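PDB 2W4E: MutT/nudix family protein from Deinococcus radiodurans, which probably hydrolyses ADP-ribose with magnesium as cofactor, being a Nudix hydrolase that is represented here by its Nudix domain without the N-terminal part. Local coordinates for residues G4-F9 / G39-G44; V8-V13 / L86-V91; A19-Q24 / T34-G39; V67-F72 / S129-Q134. All blocks are in the same frame, centred on the assembly; numbering follows the deposited sequence. Where two conformers were deposited one is given.

Contact 1 (G4-F9 / G39-G44)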
# COMPACT_ATOMS: atom_id res chain seq x y z
N GLY A 4 -4.86 -19.49 5.78
CA GLY A 4 -4.29 -18.46 6.66
C GLY A 4 -5.30 -17.40 7.05
O GLY A 4 -6.43 -17.40 6.55
N PRO A 5 -4.92 -16.50 7.98
CA PRO A 5 -5.87 -15.45 8.34
C PRO A 5 -6.04 -14.49 7.15
O PRO A 5 -5.10 -14.29 6.37
CB PRO A 5 -5.19 -14.75 9.53
CG PRO A 5 -3.73 -15.00 9.35
CD PRO A 5 -3.58 -16.28 8.57
N ARG A 6 -7.24 -13.95 6.98
CA ARG A 6 -7.52 -13.04 5.87
C ARG A 6 -8.37 -11.88 6.38
O ARG A 6 -9.18 -12.06 7.28
CB ARG A 6 -8.29 -13.76 4.76
CG ARG A 6 -7.59 -15.01 4.20
CD ARG A 6 -8.38 -15.72 3.10
NE ARG A 6 -9.60 -16.37 3.60
CZ ARG A 6 -10.65 -16.72 2.85
NH1 ARG A 6 -10.67 -16.48 1.54
NH2 ARG A 6 -11.70 -17.29 3.42
N ALA A 7 -8.19 -10.69 5.80
CA ALA A 7 -9.12 -9.59 6.04
C ALA A 7 -9.46 -9.00 4.68
O ALA A 7 -8.66 -9.11 3.72
CB ALA A 7 -8.48 -8.54 6.93
N VAL A 8 -10.63 -8.38 4.60
CA VAL A 8 -11.09 -7.73 3.38
C VAL A 8 -11.08 -6.22 3.57
O VAL A 8 -11.36 -5.75 4.66
CB VAL A 8 -12.48 -8.29 2.99
CG1 VAL A 8 -13.52 -8.01 4.08
CG2 VAL A 8 -12.89 -7.73 1.67
N PHE A 9 -10.67 -5.47 2.54
CA PHE A 9 -10.66 -4.02 2.61
C PHE A 9 -11.54 -3.58 1.47
O PHE A 9 -11.45 -4.11 0.36
CB PHE A 9 -9.23 -3.47 2.44
CG PHE A 9 -8.45 -3.45 3.71
CD1 PHE A 9 -8.15 -2.25 4.34
CD2 PHE A 9 -8.04 -4.65 4.31
CE1 PHE A 9 -7.45 -2.22 5.57
CE2 PHE A 9 -7.35 -4.62 5.53
CZ PHE A 9 -7.06 -3.40 6.15
N GLY A 39 -12.31 -5.47 7.73
CA GLY A 39 -12.56 -6.42 8.81
C GLY A 39 -12.07 -7.81 8.46
O GLY A 39 -11.86 -8.14 7.29
N GLY A 40 -11.91 -8.65 9.49
CA GLY A 40 -11.44 -10.03 9.27
C GLY A 40 -12.49 -10.85 8.55
O GLY A 40 -13.68 -10.59 8.70
N VAL A 41 -12.04 -11.83 7.77
CA VAL A 41 -12.94 -12.76 7.09
C VAL A 41 -13.20 -13.92 8.05
O VAL A 41 -12.25 -14.51 8.56
CB VAL A 41 -12.31 -13.29 5.78
CG1 VAL A 41 -13.20 -14.31 5.08
CG2 VAL A 41 -11.95 -12.13 4.82
N GLU A 42 -14.48 -14.23 8.31
CA GLU A 42 -14.87 -15.31 9.23
C GLU A 42 -14.59 -16.72 8.69
O GLU A 42 -14.32 -16.89 7.50
CB GLU A 42 -16.35 -15.19 9.62
CG GLU A 42 -16.58 -14.30 10.84
CD GLU A 42 -17.93 -13.57 10.83
OE1 GLU A 42 -18.93 -14.13 10.32
OE2 GLU A 42 -18.00 -12.42 11.33
N LYS A 43 -14.65 -17.71 9.60
CA LYS A 43 -14.28 -19.13 9.34
C LYS A 43 -14.84 -19.69 8.05
O LYS A 43 -14.09 -20.14 7.18
CB LYS A 43 -14.75 -20.05 10.50
CG LYS A 43 -14.48 -21.56 10.26
CD LYS A 43 -15.62 -22.48 10.72
CE LYS A 43 -15.23 -23.97 10.61
NZ LYS A 43 -14.79 -24.35 9.24
N GLY A 44 -16.17 -19.69 7.96
CA GLY A 44 -16.84 -20.31 6.84
C GLY A 44 -17.28 -19.24 5.87
O GLY A 44 -18.33 -19.38 5.23
O HOH W 1 -9.23 -14.83 8.68
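V41 points its side chain at strand 6-9 and meets R6 there. Its CG1, anti to the backbone N (chi1 177°), sits over one face of the R6 guanidinium, with V41 CG1 3.7 Å from R6 NH2. CG2 takes the branch beside the backbone N and lies against R6 O and R6 CB. The R6 chain bends at chi3 (-69°), and the two side chains cross obliquely. The backbones hold this pair in place. V41 N donates to R6 O at 2.9 Å. That bond is almost straight at the hydrogen (175°), yet the donor stands above the carbonyl plane. V8 N bonds to G39 O at 3.0 Å and G39 N bonds back to V8 O at 3.2 Å, both nearly along the C=O axis. Between the V41-R6 bond and the V8-G39 pair, A7 and G40 form a non-hydrogen-bonded antiparallel pair, with A7 CA 4.0 Å from G40 CA. Beyond the V41 N to R6 O bond a water bridges the same two residues, accepting from R6 N (2.8 Å) and donating to V41 O (3.0 Å). An alanine in place of V41 would lose both methyls and would probably leave the R6 guanidinium less well placed. A50 of helix 47-59 touches both V8 and V41, and L47 touches R6. R6 NH2 also makes a weak hydrogen bond to E45 O. The sequence from G39 onward matches the Nudix box. This contact thus ties the start of that loop-helix motif, which forms the metal and catalytic site in Nudix hydrolases, to the central sheet.

Contact 2 (V8-V13 / L86-V91)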
# COMPACT_ATOMS: atom_id res chain seq x y z
N VAL A 8 -10.63 -8.38 4.60
CA VAL A 8 -11.09 -7.73 3.38
C VAL A 8 -11.08 -6.22 3.57
O VAL A 8 -11.36 -5.75 4.66
CB VAL A 8 -12.48 -8.29 2.99
CG1 VAL A 8 -13.52 -8.01 4.08
CG2 VAL A 8 -12.89 -7.73 1.67
N PHE A 9 -10.67 -5.47 2.54
CA PHE A 9 -10.66 -4.02 2.61
C PHE A 9 -11.54 -3.58 1.47
O PHE A 9 -11.45 -4.11 0.36
CB PHE A 9 -9.23 -3.47 2.44
CG PHE A 9 -8.45 -3.45 3.71
CD1 PHE A 9 -8.15 -2.25 4.34
CD2 PHE A 9 -8.04 -4.65 4.31
CE1 PHE A 9 -7.45 -2.22 5.57
CE2 PHE A 9 -7.35 -4.62 5.53
CZ PHE A 9 -7.06 -3.40 6.15
N ILE A 10 -12.41 -2.62 1.75
CA ILE A 10 -13.39 -2.16 0.79
C ILE A 10 -13.34 -0.66 0.64
O ILE A 10 -13.63 0.10 1.60
CB ILE A 10 -14.86 -2.53 1.23
CG1 ILE A 10 -15.03 -4.04 1.41
CG2 ILE A 10 -15.88 -2.01 0.17
CD1 ILE A 10 -14.88 -4.47 2.83
N LEU A 11 -13.07 -0.23 -0.58
CA LEU A 11 -13.24 1.18 -0.91
C LEU A 11 -14.67 1.40 -1.46
O LEU A 11 -14.95 1.02 -2.59
CB LEU A 11 -12.18 1.60 -1.95
CG LEU A 11 -12.35 2.99 -2.61
CD1 LEU A 11 -12.45 4.09 -1.51
CD2 LEU A 11 -11.14 3.20 -3.57
N PRO A 12 -15.57 2.00 -0.67
CA PRO A 12 -16.96 2.11 -1.10
C PRO A 12 -17.16 3.46 -1.82
O PRO A 12 -16.75 4.52 -1.28
CB PRO A 12 -17.73 2.10 0.24
CG PRO A 12 -16.69 1.98 1.32
CD PRO A 12 -15.46 2.57 0.68
N VAL A 13 -17.76 3.43 -3.01
CA VAL A 13 -17.97 4.66 -3.78
C VAL A 13 -19.45 4.76 -4.17
O VAL A 13 -20.04 3.79 -4.70
CB VAL A 13 -17.06 4.72 -5.02
CG1 VAL A 13 -17.45 5.88 -5.98
CG2 VAL A 13 -15.55 4.78 -4.64
N LEU A 86 -11.14 -4.66 -2.24
CA LEU A 86 -12.18 -4.55 -3.27
C LEU A 86 -12.67 -3.11 -3.44
O LEU A 86 -12.82 -2.35 -2.44
CB LEU A 86 -13.37 -5.51 -3.04
CG LEU A 86 -13.05 -7.03 -3.13
CD1 LEU A 86 -12.84 -7.56 -1.76
CD2 LEU A 86 -14.15 -7.85 -3.85
N LEU A 87 -12.95 -2.76 -4.69
CA LEU A 87 -13.69 -1.54 -4.99
C LEU A 87 -15.22 -1.82 -5.06
O LEU A 87 -15.69 -2.63 -5.89
CB LEU A 87 -13.21 -0.99 -6.30
CG LEU A 87 -13.99 0.19 -6.88
CD1 LEU A 87 -13.89 1.44 -5.92
CD2 LEU A 87 -13.42 0.53 -8.25
N ALA A 88 -15.99 -1.16 -4.20
CA ALA A 88 -17.46 -1.28 -4.24
C ALA A 88 -18.09 -0.01 -4.89
O ALA A 88 -17.80 1.13 -4.48
CB ALA A 88 -18.02 -1.52 -2.81
N LEU A 89 -18.93 -0.21 -5.90
CA LEU A 89 -19.52 0.92 -6.64
C LEU A 89 -21.01 0.99 -6.41
O LEU A 89 -21.63 0.01 -5.90
CB LEU A 89 -19.20 0.80 -8.15
CG LEU A 89 -17.66 0.75 -8.26
CD1 LEU A 89 -17.17 -0.04 -9.43
CD2 LEU A 89 -17.00 2.16 -8.21
N GLY A 90 -21.61 2.12 -6.77
CA GLY A 90 -23.07 2.26 -6.60
C GLY A 90 -23.53 2.12 -5.16
O GLY A 90 -24.65 1.68 -4.90
N VAL A 91 -22.70 2.54 -4.20
CA VAL A 91 -22.99 2.32 -2.79
C VAL A 91 -24.08 3.26 -2.25
O VAL A 91 -24.08 4.47 -2.52
CB VAL A 91 -21.70 2.44 -1.91
CG1 VAL A 91 -22.04 2.17 -0.44
CG2 VAL A 91 -20.60 1.45 -2.43
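Strands 8-13 and 86-89 run parallel, and the closest pair of carbons is at their start. V8 CG2 and L86 CD1 are 3.4 Å apart, closer than usual for two methyls, and the side chains cross obliquely. L86 is nevertheless partly exposed. L86 N reaches F9 O at 2.7 Å, and L11 N reaches L86 O at 2.8 Å, each nearly along the C=O axis. One face of the pair carries I10, P12, L86 and A88, with I10 CG2 3.7 Å from A88 CB. L11 and L87 are on the other face. They lie side by side and point the same way, with L11 CG 4.0 Å from L87 CD1. These strands form the middle of the mixed sheet of the Nudix fold, an alpha/beta/alpha sandwich. Helix 47-59 packs on V8, I10 and P12, while helix 126-141 packs on L11 and L87. At the far end V13 is well packed: its N bonds to A88 O at 2.7 Å, and its CG2 meets L87 CD1. The L89 side chain fits more loosely, with V13 CB 4.1 Å from L89 CD2. The chain then turns a corner at the partly exposed G90, whose positive phi (61°) favours glycine. The turn brings V91 N back to V13 O at 3.0 Å, with the donor above the carbonyl plane. At the opposite end the F9 ring, also partly exposed, turns off from the 86-91 segment and meets the ring of F83.

Contact 3 (A19-Q24 / T34-G39)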
# COMPACT_ATOMS: atom_id res chain seq x y z
N ALA A 19 -16.32 8.85 -1.93
CA ALA A 19 -15.80 7.71 -1.17
C ALA A 19 -16.45 7.71 0.20
O ALA A 19 -16.64 8.77 0.80
CB ALA A 19 -14.28 7.82 -1.03
N VAL A 20 -16.76 6.53 0.70
CA VAL A 20 -17.26 6.41 2.05
C VAL A 20 -16.13 5.93 2.97
O VAL A 20 -15.86 4.72 3.02
CB VAL A 20 -18.47 5.47 2.13
CG1 VAL A 20 -19.05 5.46 3.57
CG2 VAL A 20 -19.54 5.90 1.08
N LEU A 21 -15.51 6.87 3.68
CA LEU A 21 -14.42 6.56 4.61
C LEU A 21 -14.89 6.49 6.05
O LEU A 21 -16.01 6.86 6.35
CB LEU A 21 -13.30 7.62 4.51
CG LEU A 21 -12.88 7.91 3.08
CD1 LEU A 21 -11.70 8.92 3.00
CD2 LEU A 21 -12.49 6.57 2.44
N ILE A 22 -14.02 6.02 6.93
CA ILE A 22 -14.26 6.08 8.37
C ILE A 22 -13.08 6.71 9.10
O ILE A 22 -11.94 6.68 8.61
CB ILE A 22 -14.53 4.70 8.98
CG1 ILE A 22 -13.35 3.75 8.69
CG2 ILE A 22 -15.87 4.14 8.47
CD1 ILE A 22 -13.46 2.40 9.38
N ARG A 23 -13.37 7.31 10.27
CA ARG A 23 -12.30 7.73 11.19
C ARG A 23 -12.50 6.83 12.36
O ARG A 23 -13.54 6.83 13.00
CB ARG A 23 -12.36 9.22 11.61
CG ARG A 23 -12.13 10.24 10.45
CD ARG A 23 -11.80 11.68 10.94
NE ARG A 23 -11.84 12.61 9.81
CZ ARG A 23 -12.81 13.50 9.57
NH1 ARG A 23 -13.84 13.62 10.40
NH2 ARG A 23 -12.75 14.29 8.50
N GLN A 24 -11.50 6.00 12.59
CA GLN A 24 -11.58 4.99 13.60
C GLN A 24 -10.46 5.22 14.62
O GLN A 24 -9.32 5.41 14.23
CB GLN A 24 -11.36 3.64 12.94
CG GLN A 24 -11.56 2.49 13.89
CD GLN A 24 -11.86 1.22 13.15
OE1 GLN A 24 -11.32 0.96 12.04
NE2 GLN A 24 -12.68 0.38 13.76
N THR A 34 -8.02 8.18 9.39
CA THR A 34 -8.87 8.02 8.21
C THR A 34 -8.53 6.69 7.52
O THR A 34 -7.34 6.43 7.15
CB THR A 34 -8.65 9.19 7.22
OG1 THR A 34 -8.97 10.40 7.89
CG2 THR A 34 -9.61 9.08 6.04
N GLU A 35 -9.54 5.85 7.37
CA GLU A 35 -9.40 4.52 6.77
C GLU A 35 -10.55 4.24 5.81
O GLU A 35 -11.62 4.88 5.89
CB GLU A 35 -9.42 3.45 7.86
CG GLU A 35 -8.29 3.60 8.89
CD GLU A 35 -8.39 2.59 10.01
OE1 GLU A 35 -9.53 2.19 10.35
OE2 GLU A 35 -7.34 2.20 10.55
N ILE A 36 -10.34 3.29 4.92
CA ILE A 36 -11.49 2.66 4.21
C ILE A 36 -12.12 1.57 5.11
O ILE A 36 -11.65 1.36 6.24
CB ILE A 36 -11.10 2.12 2.79
CG1 ILE A 36 -10.04 1.01 2.88
CG2 ILE A 36 -10.63 3.29 1.86
CD1 ILE A 36 -9.85 0.25 1.49
N VAL A 37 -13.19 0.91 4.66
CA VAL A 37 -13.87 -0.13 5.42
C VAL A 37 -13.02 -1.38 5.44
O VAL A 37 -12.39 -1.70 4.44
CB VAL A 37 -15.28 -0.44 4.78
CG1 VAL A 37 -15.95 -1.64 5.46
CG2 VAL A 37 -16.18 0.80 4.90
N ALA A 38 -12.99 -2.09 6.57
CA ALA A 38 -12.21 -3.32 6.63
C ALA A 38 -12.61 -4.18 7.82
O ALA A 38 -13.14 -3.67 8.80
CB ALA A 38 -10.69 -2.99 6.71
N GLY A 39 -12.31 -5.47 7.73
CA GLY A 39 -12.56 -6.42 8.81
C GLY A 39 -12.07 -7.81 8.46
O GLY A 39 -11.86 -8.14 7.29
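The R23 guanidinium has T34 OG1 at its edge, near its plane, with R23 NE 4.1 Å from T34 OG1. The two side chains lie side by side and point the same way. The amide plane of Q24 and the carboxylate plane of E35 are nearly perpendicular. E35 OE1 comes to 3.5 Å from Q24 CB, and the other oxygen, OE2, forms a salt bridge with R26. The backbones join at a hydrogen-bonded antiparallel pair. I22 N bonds to E35 O at 2.9 Å, almost perfectly straight (177°), and E35 N returns to I22 O at 2.8 Å. Both donors sit nearly along the C=O axis. R23 and T34 form the neighbouring non-hydrogen-bonded pair. I22 puts CG1 in the crowded position between N and the carbonyl carbon (chi1 57°). This lays I22 CG1 3.5 Å from E35 O. The extended chi2 then carries CD1 toward I36 O. L21 divides its methyls between two partners: L21 CD1 meets T34 CG2 at 3.7 Å, and L21 CD2 meets I36 CG2 at 3.8 Å. V20 O is buried here and has no polar partner in the model. The last bridged pair is I22 with E35; past it the chain swings away from 18-26. The pairing belongs to the beta hairpin of strands 18-26 and 31-35. Strand 104-110 flanks 18-26 on its other side, and V37 leads into the sheet of strand 6-14. Helix 47-59 packs on I22 and V37, helix 111-120 on A19 and L21, and P76 of the second subunit touches E35.

Contact 4 (V67-F72 / S129-Q134)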
# COMPACT_ATOMS: atom_id res chain seq x y z
N VAL A 67 -15.62 -4.87 -7.56
CA VAL A 67 -14.45 -5.07 -8.44
C VAL A 67 -13.27 -5.51 -7.54
O VAL A 67 -12.79 -4.71 -6.71
CB VAL A 67 -14.06 -3.78 -9.22
CG1 VAL A 67 -12.81 -4.03 -10.15
CG2 VAL A 67 -15.24 -3.27 -10.07
N PRO A 68 -12.84 -6.79 -7.66
CA PRO A 68 -11.73 -7.25 -6.82
C PRO A 68 -10.43 -6.64 -7.27
O PRO A 68 -10.22 -6.43 -8.45
CB PRO A 68 -11.70 -8.80 -7.02
CG PRO A 68 -12.99 -9.16 -7.69
CD PRO A 68 -13.39 -7.89 -8.49
N LEU A 69 -9.54 -6.35 -6.33
CA LEU A 69 -8.23 -5.73 -6.67
C LEU A 69 -7.13 -6.63 -6.14
O LEU A 69 -7.43 -7.53 -5.37
CB LEU A 69 -8.13 -4.36 -6.01
CG LEU A 69 -9.12 -3.33 -6.56
CD1 LEU A 69 -9.12 -2.15 -5.58
CD2 LEU A 69 -8.79 -2.91 -7.98
N PRO A 70 -5.85 -6.40 -6.52
CA PRO A 70 -4.82 -7.39 -6.10
C PRO A 70 -4.61 -7.54 -4.57
O PRO A 70 -4.29 -6.56 -3.91
CB PRO A 70 -3.53 -6.87 -6.75
CG PRO A 70 -4.06 -6.12 -8.01
CD PRO A 70 -5.39 -5.50 -7.60
N GLY A 71 -4.73 -8.76 -4.05
CA GLY A 71 -4.37 -9.07 -2.66
C GLY A 71 -2.92 -8.73 -2.29
O GLY A 71 -2.05 -8.68 -3.17
N PHE A 72 -2.65 -8.46 -1.01
CA PHE A 72 -1.26 -8.12 -0.57
C PHE A 72 -1.03 -8.53 0.88
O PHE A 72 -1.98 -8.62 1.63
CB PHE A 72 -0.90 -6.62 -0.75
CG PHE A 72 -1.80 -5.65 0.04
CD1 PHE A 72 -1.38 -5.13 1.27
CD2 PHE A 72 -3.03 -5.22 -0.49
CE1 PHE A 72 -2.18 -4.24 2.02
CE2 PHE A 72 -3.87 -4.29 0.29
CZ PHE A 72 -3.41 -3.79 1.50
N SER A 129 -4.25 3.36 1.81
CA SER A 129 -3.59 4.10 0.70
C SER A 129 -3.34 3.16 -0.47
O SER A 129 -3.51 3.55 -1.61
CB SER A 129 -2.22 4.72 1.09
OG SER A 129 -2.40 5.64 2.14
N LEU A 130 -2.90 1.93 -0.19
CA LEU A 130 -2.54 1.04 -1.30
C LEU A 130 -3.83 0.71 -2.08
O LEU A 130 -3.81 0.62 -3.28
CB LEU A 130 -1.88 -0.26 -0.79
CG LEU A 130 -1.53 -1.34 -1.83
CD1 LEU A 130 -0.77 -0.77 -3.10
CD2 LEU A 130 -0.72 -2.43 -1.18
N THR A 131 -4.94 0.52 -1.37
CA THR A 131 -6.21 0.18 -2.05
C THR A 131 -6.63 1.33 -2.97
O THR A 131 -7.10 1.10 -4.10
CB THR A 131 -7.29 -0.16 -1.02
OG1 THR A 131 -6.83 -1.26 -0.25
CG2 THR A 131 -8.66 -0.54 -1.69
N LEU A 132 -6.46 2.56 -2.47
CA LEU A 132 -6.83 3.77 -3.26
C LEU A 132 -6.00 3.85 -4.52
O LEU A 132 -6.51 4.13 -5.60
CB LEU A 132 -6.70 5.06 -2.43
CG LEU A 132 -7.85 5.25 -1.42
CD1 LEU A 132 -7.32 6.21 -0.31
CD2 LEU A 132 -9.08 5.85 -2.14
N TRP A 133 -4.70 3.61 -4.39
CA TRP A 133 -3.87 3.60 -5.57
C TRP A 133 -4.34 2.51 -6.53
O TRP A 133 -4.47 2.76 -7.72
CB TRP A 133 -2.39 3.40 -5.23
CG TRP A 133 -1.75 4.62 -4.74
CD1 TRP A 133 -1.33 4.88 -3.46
CD2 TRP A 133 -1.44 5.80 -5.50
NE1 TRP A 133 -0.76 6.14 -3.39
CE2 TRP A 133 -0.83 6.73 -4.62
CE3 TRP A 133 -1.60 6.14 -6.84
CZ2 TRP A 133 -0.39 7.98 -5.04
CZ3 TRP A 133 -1.15 7.40 -7.28
CH2 TRP A 133 -0.53 8.29 -6.37
N GLN A 134 -4.56 1.29 -6.04
CA GLN A 134 -4.94 0.19 -6.95
C GLN A 134 -6.30 0.43 -7.63
O GLN A 134 -6.50 -0.03 -8.74
CB GLN A 134 -5.00 -1.15 -6.20
CG GLN A 134 -3.65 -1.73 -5.69
CD GLN A 134 -3.93 -2.94 -4.77
OE1 GLN A 134 -5.05 -3.10 -4.28
NE2 GLN A 134 -2.94 -3.74 -4.52
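Q134 starts from the helix with CB directed at the 67-72 segment. CG stands anti to the carbonyl carbon (chi1 -69°), and the chain runs extended beyond it. CD passes the P70 ring, with Q134 CD 4.1 Å from P70 CD, as the two side chains slide past each other in opposite directions. Q134 OE1 lies 3.8 Å from L69 CB. At the tip, Q134 NE2 donates to P70 O at 3.2 Å. The bond is bent (138°) but falls in the carbonyl plane, on a lone pair. P70 O also lies in plane at the edge of the F72 ring. An alanine here in place of Q134 would lose this bond and would probably loosen the loop after strand 65-68. L130 meets F72 tip to tip: L130 CD2 stands 3.5 Å from the centroid of the F72 ring and 10° off its normal, a CH-pi contact. T131 OG1, hydrogen-bonded to P127 O, is at the ring edge. W133, on another side of the helix, meets W133 of the second subunit, and P70 touches G121 of that subunit. The contact fixes an irregular loop to helix 126-141, an outer layer of the Nudix sandwich that here lies at the dimer interface.

In the fold
Strand 6-14 comes first and opens two contacts. Contact 1 closes at 39-44, joining the strand to 37-40 and the start of the Nudix box. Contact 2 closes later, at 86-91, joining the same strand to 82-93 on its other side. Contact 3 nests inside both loops. Its hairpin belongs to the three-stranded sheet. P12 O to V20 N probably bonds the hairpin to contact 2, and I10 N to V37 O probably joins strand 37-40 to strand 6-14. Contact 4 opens at 67-72, inside the loop of contact 2, and closes beyond it at 129-134, so the two cross. It follows contacts 1 and 3 in series and brings helix 126-141 onto the mixed sheet.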